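Local atomic coordinates of quinone oxidoreductase (Coxiella burnetii, PDB entry 3TQH), a protein that binds NADPH and probably uses it to reduce quinones. Residues G97-P102 with V112-D117; L142-Q147 with V242-I247. All blocks are in the same frame, centred on the assembly; numbering follows the deposited sequence.

Interaction 1 of 2, residues G97-P102 with V112-D117; sequences GIAGFP and VCASPD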
ATOM      1  N   GLY A  97       8.544   4.122   8.048  1.00 16.44           N
ATOM      2  CA  GLY A  97       7.760   5.148   7.404  1.00 16.67           C
ATOM      3  C   GLY A  97       7.860   5.166   5.900  1.00 15.78           C
ATOM      4  O   GLY A  97       8.092   4.129   5.264  1.00 14.92           O
ATOM      5  N   ILE A  98       7.669   6.365   5.350  1.00 16.34           N
ATOM      6  CA  ILE A  98       7.614   6.601   3.915  1.00 15.96           C
ATOM      7  C   ILE A  98       8.714   7.583   3.558  1.00 16.46           C
ATOM      8  O   ILE A  98       8.911   8.571   4.262  1.00 17.98           O
ATOM      9  CB  ILE A  98       6.257   7.240   3.485  1.00 16.75           C
ATOM     10  CG1 ILE A  98       5.069   6.432   4.010  1.00 17.01           C
ATOM     11  CG2 ILE A  98       6.168   7.355   1.969  1.00 16.33           C
ATOM     12  CD1 ILE A  98       5.013   5.049   3.470  1.00 17.10           C
ATOM     13  N   ALA A  99       9.411   7.334   2.458  1.00 15.84           N
ATOM     14  CA  ALA A  99      10.464   8.237   2.008  1.00 16.78           C
ATOM     15  C   ALA A  99      10.283   8.604   0.535  1.00 16.99           C
ATOM     16  O   ALA A  99       9.967   7.756  -0.298  1.00 16.24           O
ATOM     17  CB  ALA A  99      11.834   7.613   2.247  1.00 16.29           C
ATOM     18  N   GLY A 100      10.477   9.881   0.226  1.00 18.56           N
ATOM     19  CA  GLY A 100      10.466  10.357  -1.150  1.00 19.30           C
ATOM     20  C   GLY A 100       9.111  10.355  -1.827  1.00 19.26           C
ATOM     21  O   GLY A 100       9.039  10.389  -3.051  1.00 19.43           O
ATOM     22  N   PHE A 101       8.038  10.330  -1.045  1.00 19.54           N
ATOM     23  CA  PHE A 101       6.699  10.244  -1.614  1.00 20.11           C
ATOM     24  C   PHE A 101       6.191  11.629  -1.965  1.00 22.46           C
ATOM     25  O   PHE A 101       6.250  12.526  -1.130  1.00 23.71           O
ATOM     26  CB  PHE A 101       5.717   9.559  -0.659  1.00 19.55           C
ATOM     27  CG  PHE A 101       4.322   9.431  -1.217  1.00 20.39           C
ATOM     28  CD1 PHE A 101       3.996   8.389  -2.076  1.00 19.79           C
ATOM     29  CD2 PHE A 101       3.338  10.364  -0.894  1.00 23.03           C
ATOM     30  CE1 PHE A 101       2.709   8.270  -2.599  1.00 20.72           C
ATOM     31  CE2 PHE A 101       2.049  10.254  -1.410  1.00 23.47           C
ATOM     32  CZ  PHE A 101       1.734   9.206  -2.264  1.00 22.50           C
ATOM     33  N   PRO A 102       5.687  11.810  -3.203  1.00 23.46           N
ATOM     34  CA  PRO A 102       5.618  10.831  -4.300  1.00 22.40           C
ATOM     35  C   PRO A 102       6.715  10.948  -5.373  1.00 22.89           C
ATOM     36  O   PRO A 102       6.988   9.973  -6.075  1.00 21.71           O
ATOM     37  CB  PRO A 102       4.263  11.139  -4.930  1.00 23.62           C
ATOM     38  CG  PRO A 102       4.102  12.605  -4.745  1.00 25.94           C
ATOM     39  CD  PRO A 102       4.891  13.010  -3.514  1.00 25.70           C
ATOM     40  N   VAL A 112      18.208   5.646   2.725  1.00 17.55           N
ATOM     41  CA  VAL A 112      17.218   6.619   2.277  1.00 17.23           C
ATOM     42  C   VAL A 112      17.303   7.902   3.094  1.00 18.47           C
ATOM     43  O   VAL A 112      17.779   7.904   4.229  1.00 18.64           O
ATOM     44  CB  VAL A 112      15.778   6.069   2.347  1.00 15.68           C
ATOM     45  CG1 VAL A 112      15.638   4.849   1.461  1.00 14.99           C
ATOM     46  CG2 VAL A 112      15.377   5.747   3.786  1.00 15.91           C
ATOM     47  N   CYS A 113      16.851   8.989   2.481  1.00 19.29           N
ATOM     48  CA  CYS A 113      16.695  10.269   3.156  1.00 21.02           C
ATOM     49  C   CYS A 113      15.227  10.402   3.530  1.00 20.41           C
ATOM     50  O   CYS A 113      14.353  10.081   2.727  1.00 19.50           O
ATOM     51  CB  CYS A 113      17.125  11.412   2.232  1.00 22.50           C
ATOM     52  SG  CYS A 113      16.702  13.063   2.803  1.00 25.75           S
ATOM     53  N   ALA A 114      14.954  10.864   4.747  1.00 21.33           N
ATOM     54  CA  ALA A 114      13.574  11.028   5.206  1.00 21.20           C
ATOM     55  C   ALA A 114      13.407  12.209   6.161  1.00 23.18           C
ATOM     56  O   ALA A 114      14.345  12.614   6.856  1.00 24.27           O
ATOM     57  CB  ALA A 114      13.091   9.753   5.867  1.00 19.83           C
ATOM     58  N   SER A 115      12.195  12.752   6.173  1.00 23.80           N
ATOM     59  CA  SER A 115      11.812  13.809   7.090  1.00 25.85           C
ATOM     60  C   SER A 115      11.266  13.162   8.357  1.00 25.68           C
ATOM     61  O   SER A 115      10.674  12.087   8.293  1.00 24.60           O
ATOM     62  CB  SER A 115      10.743  14.696   6.445  1.00 26.89           C
ATOM     63  OG  SER A 115      10.240  15.660   7.358  1.00 29.67           O
ATOM     64  N   PRO A 116      11.459  13.801   9.520  1.00 27.62           N
ATOM     65  CA  PRO A 116      10.842  13.263  10.740  1.00 27.95           C
ATOM     66  C   PRO A 116       9.311  13.247  10.709  1.00 28.23           C
ATOM     67  O   PRO A 116       8.687  12.570  11.529  1.00 28.40           O
ATOM     68  CB  PRO A 116      11.343  14.209  11.841  1.00 30.32           C
ATOM     69  CG  PRO A 116      11.807  15.438  11.129  1.00 31.76           C
ATOM     70  CD  PRO A 116      12.304  14.974   9.800  1.00 29.70           C
ATOM     71  N   ASP A 117       8.718  13.994   9.777  1.00 28.82           N
ATOM     72  CA  ASP A 117       7.266  14.065   9.630  1.00 29.14           C
ATOM     73  C   ASP A 117       6.694  12.839   8.929  1.00 26.29           C
ATOM     74  O   ASP A 117       5.500  12.578   9.039  1.00 26.44           O
ATOM     75  CB  ASP A 117       6.870  15.331   8.858  1.00 31.16           C
ATOM     76  CG  ASP A 117       7.308  16.612   9.569  1.00 35.38           C
ATOM     77  OD1 ASP A 117       6.852  16.859  10.712  1.00 38.45           O
ATOM     78  OD2 ASP A 117       8.108  17.374   8.983  1.00 38.26           O
TER
HETATM   79  O   HOH W   1      11.621  11.747   2.065  1.00 20.49           O
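Ala99 and Ala114 bring their backbones closest, CA to CA 5.3 Å, where the ends of strands 94-98 and 111-114 draw together although neither pairs with the other. Each is hydrogen-bonded to other strands of the curled sheet in the GroES-like domain: 111-114 to 36-44, and 94-98 to 74-82 and 119-121. Ala99 is the meeting point. The CB of Ala99 points at segment 112-117 and lies 3.6 Å from Cys113 O, with CB of Val112 at 4.2 Å and CB of Ala114 at 4.4 Å. A single carbon is all that lies between the two backbone segments here, a place that suits alanine. Phe75 of strand 74-82 touches Ala99, Val112 and Ala114 alike, so these small apolar side chains share one aromatic neighbour. Ile98 instead turns to the other side, where it meets Pro135 and Thr136 at the start of helix 135-147.

Just beyond the strand, Gly100 takes up left-handed backbone angles (phi 70°, psi 20°), which suit a residue without a side chain. Its N donates to a water at 2.9 Å, and that water donates in turn to Cys113 O over a long 3.3 Å, bridging the two segments. Further along, a cis peptide bond precedes Pro102, whose CB sits 3.8 Å above the centre of the Phe101 ring, which also makes a cation-pi contact with Lys268. In the other segment, Ser115 holds OG trans to its own amide (chi1 174°), from where it accepts a weak 3.3 Å bond from Asp117 N, an ST turn at the strand end. The contact therefore combines a small buried apolar patch with one water bridge, and polar cohesion between the segments comes through solvent rather than through strand pairing.

Interaction 2 of 2, residues L142-Q147 with V242-I247; sequences LQALNQ and VSVPTI. With NDP (NADPH dihydro-nicotinamide-adenine-dinucleotide phosphate), chain B; SO4 (sulfate ion), chain C.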
ATOM      1  N   LEU A 142      -6.915   1.820   6.186  1.00 10.23           N
ATOM      2  CA  LEU A 142      -7.584   2.559   7.258  1.00 11.31           C
ATOM      3  C   LEU A 142      -8.300   3.806   6.745  1.00 11.75           C
ATOM      4  O   LEU A 142      -9.465   4.047   7.063  1.00 12.01           O
ATOM      5  CB  LEU A 142      -6.569   2.955   8.334  1.00 12.28           C
ATOM      6  CG  LEU A 142      -7.099   3.520   9.652  1.00 13.80           C
ATOM      7  CD1 LEU A 142      -8.148   2.587  10.288  1.00 13.56           C
ATOM      8  CD2 LEU A 142      -5.938   3.775  10.612  1.00 14.12           C
ATOM      9  N   GLN A 143      -7.596   4.595   5.942  1.00 11.94           N
ATOM     10  CA  GLN A 143      -8.141   5.847   5.431  1.00 12.55           C
ATOM     11  C   GLN A 143      -9.283   5.631   4.437  1.00 12.16           C
ATOM     12  O   GLN A 143     -10.169   6.473   4.326  1.00 12.84           O
ATOM     13  CB  GLN A 143      -7.028   6.696   4.828  1.00 12.93           C
ATOM     14  CG  GLN A 143      -6.053   7.212   5.886  1.00 13.94           C
ATOM     15  CD  GLN A 143      -4.788   7.809   5.301  1.00 14.60           C
ATOM     16  OE1 GLN A 143      -4.686   8.030   4.095  1.00 15.14           O
ATOM     17  NE2 GLN A 143      -3.819   8.081   6.158  1.00 15.54           N
ATOM     18  N   ALA A 144      -9.280   4.492   3.748  1.00 11.41           N
ATOM     19  CA  ALA A 144     -10.394   4.121   2.879  1.00 11.31           C
ATOM     20  C   ALA A 144     -11.630   3.802   3.714  1.00 12.03           C
ATOM     21  O   ALA A 144     -12.727   4.292   3.428  1.00 12.77           O
ATOM     22  CB  ALA A 144     -10.028   2.940   2.006  1.00 10.46           C
ATOM     23  N   LEU A 145     -11.450   2.997   4.756  1.00 12.19           N
ATOM     24  CA  LEU A 145     -12.550   2.669   5.658  1.00 12.99           C
ATOM     25  C   LEU A 145     -13.109   3.917   6.342  1.00 14.09           C
ATOM     26  O   LEU A 145     -14.326   4.029   6.505  1.00 14.69           O
ATOM     27  CB  LEU A 145     -12.122   1.610   6.689  1.00 13.22           C
ATOM     28  CG  LEU A 145     -11.932   0.201   6.107  1.00 12.87           C
ATOM     29  CD1 LEU A 145     -11.305  -0.756   7.116  1.00 12.77           C
ATOM     30  CD2 LEU A 145     -13.270  -0.374   5.595  1.00 13.27           C
ATOM     31  N   ASN A 146     -12.226   4.848   6.725  1.00 14.63           N
ATOM     32  CA  ASN A 146     -12.635   6.131   7.328  1.00 15.93           C
ATOM     33  C   ASN A 146     -13.378   7.037   6.344  1.00 15.98           C
ATOM     34  O   ASN A 146     -14.366   7.661   6.702  1.00 16.71           O
ATOM     35  CB  ASN A 146     -11.433   6.908   7.878  1.00 16.73           C
ATOM     36  CG  ASN A 146     -10.862   6.315   9.167  1.00 17.84           C
ATOM     37  OD1 ASN A 146     -11.417   5.385   9.761  1.00 18.73           O
ATOM     38  ND2 ASN A 146      -9.734   6.866   9.601  1.00 18.24           N
ATOM     39  N   GLN A 147     -12.894   7.126   5.111  1.00 15.40           N
ATOM     40  CA  GLN A 147     -13.601   7.892   4.075  1.00 15.92           C
ATOM     41  C   GLN A 147     -15.036   7.361   3.872  1.00 16.32           C
ATOM     42  O   GLN A 147     -15.973   8.140   3.676  1.00 17.13           O
ATOM     43  CB  GLN A 147     -12.816   7.863   2.759  1.00 15.03           C
ATOM     44  CG  GLN A 147     -13.454   8.645   1.617  1.00 15.47           C
ATOM     45  CD  GLN A 147     -13.468  10.146   1.859  1.00 17.03           C
ATOM     46  OE1 GLN A 147     -14.482  10.718   2.280  1.00 18.01           O
ATOM     47  NE2 GLN A 147     -12.337  10.793   1.595  1.00 16.83           N
ATOM     48  N   VAL A 242     -15.521   4.059  -2.383  1.00  9.83           N
ATOM     49  CA  VAL A 242     -14.180   4.619  -2.317  1.00  9.39           C
ATOM     50  C   VAL A 242     -13.324   3.858  -3.315  1.00  9.37           C
ATOM     51  O   VAL A 242     -12.914   2.721  -3.059  1.00  8.67           O
ATOM     52  CB  VAL A 242     -13.580   4.493  -0.910  1.00  8.97           C
ATOM     53  CG1 VAL A 242     -12.193   5.103  -0.874  1.00  8.07           C
ATOM     54  CG2 VAL A 242     -14.492   5.167   0.112  1.00  9.52           C
ATOM     55  N   SER A 243     -13.072   4.483  -4.462  1.00 10.28           N
ATOM     56  CA  SER A 243     -12.282   3.860  -5.513  1.00 10.69           C
ATOM     57  C   SER A 243     -10.832   4.293  -5.369  1.00 10.65           C
ATOM     58  O   SER A 243     -10.504   5.454  -5.596  1.00 11.58           O
ATOM     59  CB  SER A 243     -12.837   4.220  -6.894  1.00 11.81           C
ATOM     60  OG  SER A 243     -12.394   3.285  -7.865  1.00 12.21           O
ATOM     61  N   VAL A 244      -9.975   3.341  -4.995  1.00 10.17           N
ATOM     62  CA  VAL A 244      -8.618   3.617  -4.508  1.00  9.89           C
ATOM     63  C   VAL A 244      -7.550   3.807  -5.609  1.00 10.87           C
ATOM     64  O   VAL A 244      -6.677   4.665  -5.459  1.00 11.49           O
ATOM     65  CB  VAL A 244      -8.178   2.524  -3.487  1.00  9.14           C
ATOM     66  CG1 VAL A 244      -6.718   2.691  -3.067  1.00  8.34           C
ATOM     67  CG2 VAL A 244      -9.087   2.558  -2.264  1.00  8.53           C
ATOM     68  N   PRO A 245      -7.600   3.016  -6.705  1.00 11.06           N
ATOM     69  CA  PRO A 245      -6.652   3.311  -7.779  1.00 12.13           C
ATOM     70  C   PRO A 245      -6.947   4.668  -8.390  1.00 13.48           C
ATOM     71  O   PRO A 245      -8.095   4.957  -8.746  1.00 14.23           O
ATOM     72  CB  PRO A 245      -6.877   2.180  -8.795  1.00 12.34           C
ATOM     73  CG  PRO A 245      -7.576   1.109  -8.036  1.00 11.14           C
ATOM     74  CD  PRO A 245      -8.399   1.816  -7.002  1.00 10.59           C
ATOM     75  N   THR A 246      -5.916   5.499  -8.489  1.00 14.48           N
ATOM     76  CA  THR A 246      -6.084   6.906  -8.833  1.00 15.63           C
ATOM     77  C   THR A 246      -6.433   7.148 -10.299  1.00 17.29           C
ATOM     78  O   THR A 246      -7.113   8.120 -10.618  1.00 18.35           O
ATOM     79  CB  THR A 246      -4.800   7.699  -8.501  1.00 16.57           C
ATOM     80  OG1 THR A 246      -3.689   7.100  -9.176  1.00 16.26           O
ATOM     81  CG2 THR A 246      -4.539   7.701  -6.988  1.00 14.48           C
ATOM     82  N   ILE A 247      -5.974   6.273 -11.189  1.00 18.01           N
ATOM     83  CA  ILE A 247      -6.114   6.517 -12.624  1.00 19.87           C
ATOM     84  C   ILE A 247      -7.567   6.503 -13.120  1.00 20.05           C
ATOM     85  O   ILE A 247      -7.900   7.232 -14.051  1.00 21.55           O
ATOM     86  CB  ILE A 247      -5.275   5.519 -13.451  1.00 20.81           C
ATOM     87  CG1 ILE A 247      -5.136   6.013 -14.895  1.00 23.23           C
ATOM     88  CG2 ILE A 247      -5.880   4.122 -13.398  1.00 19.90           C
ATOM     89  CD1 ILE A 247      -4.037   5.327 -15.661  1.00 25.61           C
TER
HETATM   90  PA  NDP B 500      -2.136  -5.928  -4.802  1.00  9.67           P
HETATM   91  O1A NDP B 500      -1.266  -6.192  -5.965  1.00  9.38           O
HETATM   92  O2A NDP B 500      -1.479  -6.309  -3.537  1.00  9.30           O
HETATM   93  O5B NDP B 500      -3.511  -6.747  -4.940  1.00 10.56           O
HETATM   94  C5B NDP B 500      -3.475  -8.070  -5.437  1.00 11.36           C
HETATM   95  C4B NDP B 500      -4.817  -8.746  -5.206  1.00 10.76           C
HETATM   96  O4B NDP B 500      -5.741  -8.293  -6.173  1.00 10.87           O
HETATM   97  C3B NDP B 500      -4.783 -10.264  -5.330  1.00 11.55           C
HETATM   98  O3B NDP B 500      -4.913 -10.848  -4.052  1.00 10.96           O
HETATM   99  C2B NDP B 500      -5.952 -10.619  -6.243  1.00 11.52           C
HETATM  100  O2B NDP B 500      -6.793 -11.612  -5.699  1.00 11.55           O
HETATM  101  C1B NDP B 500      -6.702  -9.304  -6.370  1.00 10.36           C
HETATM  102  N9A NDP B 500      -7.359  -9.093  -7.669  1.00 10.61           N
HETATM  103  C8A NDP B 500      -6.750  -8.972  -8.894  1.00 12.21           C
HETATM  104  N7A NDP B 500      -7.701  -8.760  -9.827  1.00 12.42           N
HETATM  105  C5A NDP B 500      -8.904  -8.743  -9.218  1.00 10.47           C
HETATM  106  C6A NDP B 500     -10.189  -8.570  -9.713  1.00  9.73           C
HETATM  107  N6A NDP B 500     -10.371  -8.380 -11.009  1.00 10.57           N
HETATM  108  N1A NDP B 500     -11.261  -8.604  -8.851  1.00  8.93           N
HETATM  109  C2A NDP B 500     -11.046  -8.806  -7.495  1.00  8.24           C
HETATM  110  N3A NDP B 500      -9.764  -8.971  -6.999  1.00  8.14           N
HETATM  111  C4A NDP B 500      -8.708  -8.945  -7.856  1.00  9.65           C
HETATM  112  O3  NDP B 500      -2.600  -4.385  -4.782  1.00 10.58           O
HETATM  113  PN  NDP B 500      -2.751  -3.434  -3.485  1.00 10.39           P
HETATM  114  O1N NDP B 500      -1.405  -3.066  -2.998  1.00 11.69           O
HETATM  115  O2N NDP B 500      -3.734  -3.960  -2.527  1.00 10.06           O
HETATM  116  O5D NDP B 500      -3.384  -2.136  -4.191  1.00 11.43           O
HETATM  117  C5D NDP B 500      -4.566  -2.210  -4.963  1.00 10.81           C
HETATM  118  C4D NDP B 500      -4.695  -0.960  -5.828  1.00 10.98           C
HETATM  119  O4D NDP B 500      -4.780   0.193  -5.010  1.00 10.77           O
HETATM  120  C3D NDP B 500      -3.490  -0.784  -6.739  1.00 11.92           C
HETATM  121  O3D NDP B 500      -3.928  -0.446  -8.035  1.00 12.00           O
HETATM  122  C2D NDP B 500      -2.697   0.335  -6.099  1.00 12.48           C
HETATM  123  O2D NDP B 500      -1.947   1.081  -7.040  1.00 13.55           O
HETATM  124  C1D NDP B 500      -3.800   1.141  -5.405  1.00 11.98           C
HETATM  125  N1N NDP B 500      -3.361   1.935  -4.234  1.00 11.57           N
HETATM  126  C2N NDP B 500      -3.721   3.260  -4.191  1.00 12.08           C
HETATM  127  C3N NDP B 500      -3.311   4.107  -3.164  1.00 12.08           C
HETATM  128  C7N NDP B 500      -3.714   5.552  -3.132  1.00 12.38           C
HETATM  129  O7N NDP B 500      -3.251   6.359  -2.070  1.00 13.05           O
HETATM  130  N7N NDP B 500      -4.484   6.046  -4.100  1.00 10.79           N
HETATM  131  C4N NDP B 500      -2.443   3.535  -2.079  1.00 12.70           C
HETATM  132  C5N NDP B 500      -2.095   2.084  -2.177  1.00 12.66           C
HETATM  133  C6N NDP B 500      -2.581   1.355  -3.258  1.00 12.52           C
HETATM  134  P2B NDP B 500      -6.836 -13.100  -6.316  1.00 14.31           P
HETATM  135  O1X NDP B 500      -7.586 -13.987  -5.353  1.00 14.81           O
HETATM  136  O2X NDP B 500      -5.434 -13.634  -6.483  1.00 16.49           O
HETATM  137  O3X NDP B 500      -7.537 -13.128  -7.647  1.00 14.93           O
HETATM  138  S   SO4 C 319      -2.009   4.529  -7.583  1.00 27.37           S
HETATM  139  O1  SO4 C 319      -1.388   4.111  -6.326  1.00 27.76           O
HETATM  140  O2  SO4 C 319      -3.461   4.391  -7.512  1.00 26.45           O
HETATM  141  O3  SO4 C 319      -1.660   5.917  -7.861  1.00 27.87           O
HETATM  142  O4  SO4 C 319      -1.503   3.707  -8.672  1.00 28.52           O
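Gln147 and Val242 meet at a slant: the methylene CG of the glutamine rests 3.9 Å from Val242 CG2, while the chain bends at chi2 (67°) and carries the amide away from the valine. Val242 CG2 also lies 3.9 Å from Ala144 O, one turn earlier on the helix. Val242 CG1, the other branch, faces the CB of Ala144 at 4.2 Å, so the forked valine spans two helical positions, and the small alanine lets the strand come near. Here helix 135-147 packs on strand 239-243, the fifth strand in the 3-2-1-4-5-6 order of the Rossmann-type sheet, with Ile220 and Leu266 also against Ala144. Past the strand end Val244 straddles protein and cofactor. Val244 CG2 lies 4.4 Å from Ala144 CB, whereas its CG1 is 3.3 Å from C2N of the NADPH nicotinamide. The carbonyl O of Val244 accepts a bent bond (135°) from the carboxamide N7N at 2.9 Å, which would help to orient that amide. Two residues on, Thr246 grips a sulfate, probably from the crystallisation liquor. Thr246 N donates to sulfate O2 at 2.9 Å, nearly straight (163°), and Thr246 OG1 donates to O3 at 2.7 Å; Lys51 also bonds this ion.

How the interactions relate
Both contacts are largely buried, but they belong to different parts of the fold, their centres about 22 Å apart. Interaction 1 joins two strand ends within the GroES-like domain; interaction 2 packs a helix on the Rossmann-type sheet and runs on into the cofactor pocket. Helix 135-147 relates them: its first residues receive Ile98 from interaction 1, while its last turns supply one side of interaction 2. Lys268 is a second tie, meeting Phe101 with its side chain and binding NADPH through its backbone N. The chemistry differs accordingly. Interaction 1 adds a water bridge to its alanine and valine contacts, whereas interaction 2 is apolar between its segments, and the loop after its strand turns polar groups of Val244 and Thr246 to the ligands.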